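Local coordinates for freshwater cyanophage protein (Microcystis phage Mic1, PDB 6L2W), which is of unknown function but adopts a novel fold and is probably a structural protein of the cyanophage, at residues Val4-His9 with Cys56-Lys61. Residues are numbered along the deposited sequence; the frame is centred on the assembly and turned at random.
Sequences VRLSYH and CEYCAK
Y58 and C59, neighbours on helix 51-61, both touch L6 of strand 2-12, and each takes one methyl of its fork. Ahead of them on the helix, C56 and E57 pack on L109 of helix 96-115. Y58 is the first of the two to be met along the helix. Its CB points toward the strand. CG lies anti to the backbone N (chi1 -179°), which carries the ring out to the leucine. The ring presents an edge there. CE2 of Y58 lies 3.9 Å from CD2 of L6, and CD2 of the ring follows at 4.2 Å from the same methyl. The methyl sits near the ring plane, not over a face, so this is edge packing and not a CH-pi contact. The two side chains cross at about a right angle, and K28 makes a cation-pi contact with the same ring.

The setting is a helix packed against an antiparallel sheet, in a fold described as novel. Strand 2-12 runs between strand 17-23, where I23 is tied to L6 by backbone hydrogen bonding, and strand 83-89, whose L85 touches C59.

C59 comes next. Its SG lies 4.4 Å from CD1 of L6, a loose apolar contact. L6 is buried and points its CB toward the helix. Its CG is anti to the backbone N (chi1 173°), and with chi2 at 58° CD2 meets the tyrosine edge and CD1 the sulfur. The CA atoms of L6 and C59 are 8.2 Å apart, and the contact between the segments is purely apolar. A60 then returns to L109 of helix 96-115.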
loop_
_atom_site.group_PDB
_atom_site.type_symbol
_atom_site.label_atom_id
_atom_site.label_comp_id
_atom_site.label_asym_id
_atom_site.label_seq_id
_atom_site.Cartn_x
_atom_site.Cartn_y
_atom_site.Cartn_z
ATOM N N VAL B 4 -1.955 -14.118 -1.590
ATOM C CA VAL B 4 -1.489 -13.403 -0.491
ATOM C C VAL B 4 -0.066 -12.943 -0.839
ATOM O O VAL B 4 0.727 -13.733 -1.410
ATOM C CB VAL B 4 -1.574 -14.336 0.729
ATOM C CG1 VAL B 4 -0.242 -14.538 1.420
ATOM C CG2 VAL B 4 -2.672 -13.885 1.671
ATOM N N ARG B 5 0.226 -11.666 -0.563
ATOM C CA ARG B 5 1.557 -11.117 -0.782
ATOM C C ARG B 5 1.932 -10.200 0.391
ATOM O O ARG B 5 1.128 -9.420 0.911
ATOM C CB ARG B 5 1.597 -10.344 -2.108
ATOM C CG ARG B 5 2.976 -9.811 -2.461
ATOM C CD ARG B 5 3.087 -9.371 -3.905
ATOM N NE ARG B 5 2.330 -8.167 -4.166
ATOM C CZ ARG B 5 2.426 -7.433 -5.268
ATOM N NH1 ARG B 5 3.279 -7.760 -6.228
ATOM N NH2 ARG B 5 1.680 -6.350 -5.388
ATOM N N LEU B 6 3.194 -10.252 0.737
ATOM C CA LEU B 6 3.702 -9.522 1.836
ATOM C C LEU B 6 4.675 -8.484 1.290
ATOM O O LEU B 6 5.654 -8.860 0.680
ATOM C CB LEU B 6 4.416 -10.506 2.766
ATOM C CG LEU B 6 5.161 -9.863 3.927
ATOM C CD1 LEU B 6 4.205 -9.036 4.770
ATOM C CD2 LEU B 6 5.869 -10.913 4.779
ATOM N N SER B 7 4.421 -7.207 1.545
ATOM C CA SER B 7 5.299 -6.169 1.047
ATOM C C SER B 7 6.028 -5.459 2.195
ATOM O O SER B 7 5.563 -5.439 3.350
ATOM C CB SER B 7 4.549 -5.178 0.194
ATOM O OG SER B 7 3.788 -5.838 -0.802
ATOM N N TYR B 8 7.160 -4.846 1.837
ATOM C CA TYR B 8 7.863 -3.993 2.744
ATOM C C TYR B 8 8.052 -2.624 2.078
ATOM O O TYR B 8 8.065 -2.500 0.853
ATOM C CB TYR B 8 9.160 -4.652 3.217
ATOM C CG TYR B 8 10.291 -4.688 2.218
ATOM C CD1 TYR B 8 11.253 -3.692 2.184
ATOM C CD2 TYR B 8 10.435 -5.748 1.340
ATOM C CE1 TYR B 8 12.309 -3.743 1.293
ATOM C CE2 TYR B 8 11.486 -5.823 0.445
ATOM C CZ TYR B 8 12.425 -4.815 0.424
ATOM O OH TYR B 8 13.435 -4.875 -0.477
ATOM N N HIS B 9 8.173 -1.591 2.905
ATOM C CA HIS B 9 8.341 -0.239 2.401
ATOM C C HIS B 9 8.739 0.673 3.547
ATOM O O HIS B 9 8.167 0.623 4.617
ATOM C CB HIS B 9 7.056 0.282 1.760
ATOM C CG HIS B 9 5.835 -0.269 2.412
ATOM N ND1 HIS B 9 5.608 -0.137 3.763
ATOM C CD2 HIS B 9 4.791 -0.965 1.913
ATOM C CE1 HIS B 9 4.484 -0.765 4.080
ATOM N NE2 HIS B 9 3.958 -1.263 2.964
ATOM N N CYS B 56 -0.296 -16.266 8.704
ATOM C CA CYS B 56 -0.736 -15.310 9.725
ATOM C C CYS B 56 0.277 -15.211 10.862
ATOM O O CYS B 56 0.437 -14.145 11.467
ATOM C CB CYS B 56 -2.086 -15.683 10.311
ATOM S SG CYS B 56 -3.436 -15.362 9.154
ATOM N N GLU B 57 0.936 -16.317 11.136
ATOM C CA GLU B 57 1.881 -16.403 12.251
ATOM C C GLU B 57 3.134 -15.585 11.909
ATOM O O GLU B 57 3.722 -14.886 12.763
ATOM C CB GLU B 57 2.229 -17.867 12.536
ATOM C CG GLU B 57 1.136 -18.609 13.296
ATOM C CD GLU B 57 1.481 -20.012 13.793
ATOM O OE1 GLU B 57 1.646 -20.927 12.946
ATOM O OE2 GLU B 57 1.568 -20.192 15.031
ATOM N N TYR B 58 3.554 -15.673 10.659
ATOM C CA TYR B 58 4.752 -14.973 10.290
ATOM C C TYR B 58 4.455 -13.461 10.253
ATOM O O TYR B 58 5.267 -12.662 10.719
ATOM C CB TYR B 58 5.316 -15.550 8.992
ATOM C CG TYR B 58 6.587 -14.872 8.572
ATOM C CD1 TYR B 58 7.770 -15.071 9.262
ATOM C CD2 TYR B 58 6.590 -13.966 7.527
ATOM C CE1 TYR B 58 8.937 -14.412 8.899
ATOM C CE2 TYR B 58 7.746 -13.305 7.148
ATOM C CZ TYR B 58 8.923 -13.521 7.837
ATOM O OH TYR B 58 10.056 -12.862 7.440
ATOM N N CYS B 59 3.280 -13.084 9.745
ATOM C CA CYS B 59 2.883 -11.667 9.684
ATOM C C CYS B 59 2.794 -11.064 11.094
ATOM O O CYS B 59 3.221 -9.919 11.308
ATOM C CB CYS B 59 1.552 -11.503 8.949
ATOM S SG CYS B 59 1.696 -11.778 7.160
ATOM N N ALA B 60 2.253 -11.818 12.040
ATOM C CA ALA B 60 2.205 -11.389 13.446
ATOM C C ALA B 60 3.626 -11.143 13.963
ATOM O O ALA B 60 3.847 -10.145 14.628
ATOM C CB ALA B 60 1.479 -12.401 14.309
ATOM N N LYS B 61 4.585 -11.993 13.603
ATOM C CA LYS B 61 6.003 -11.793 13.986
ATOM C C LYS B 61 6.524 -10.446 13.463
ATOM O O LYS B 61 7.383 -9.820 14.080
ATOM C CB LYS B 61 6.897 -12.906 13.424
ATOM C CG LYS B 61 7.929 -13.475 14.386
ATOM C CD LYS B 61 8.288 -14.934 14.122
ATOM C CE LYS B 61 7.167 -15.898 14.469
ATOM N NZ LYS B 61 7.627 -17.307 14.517
#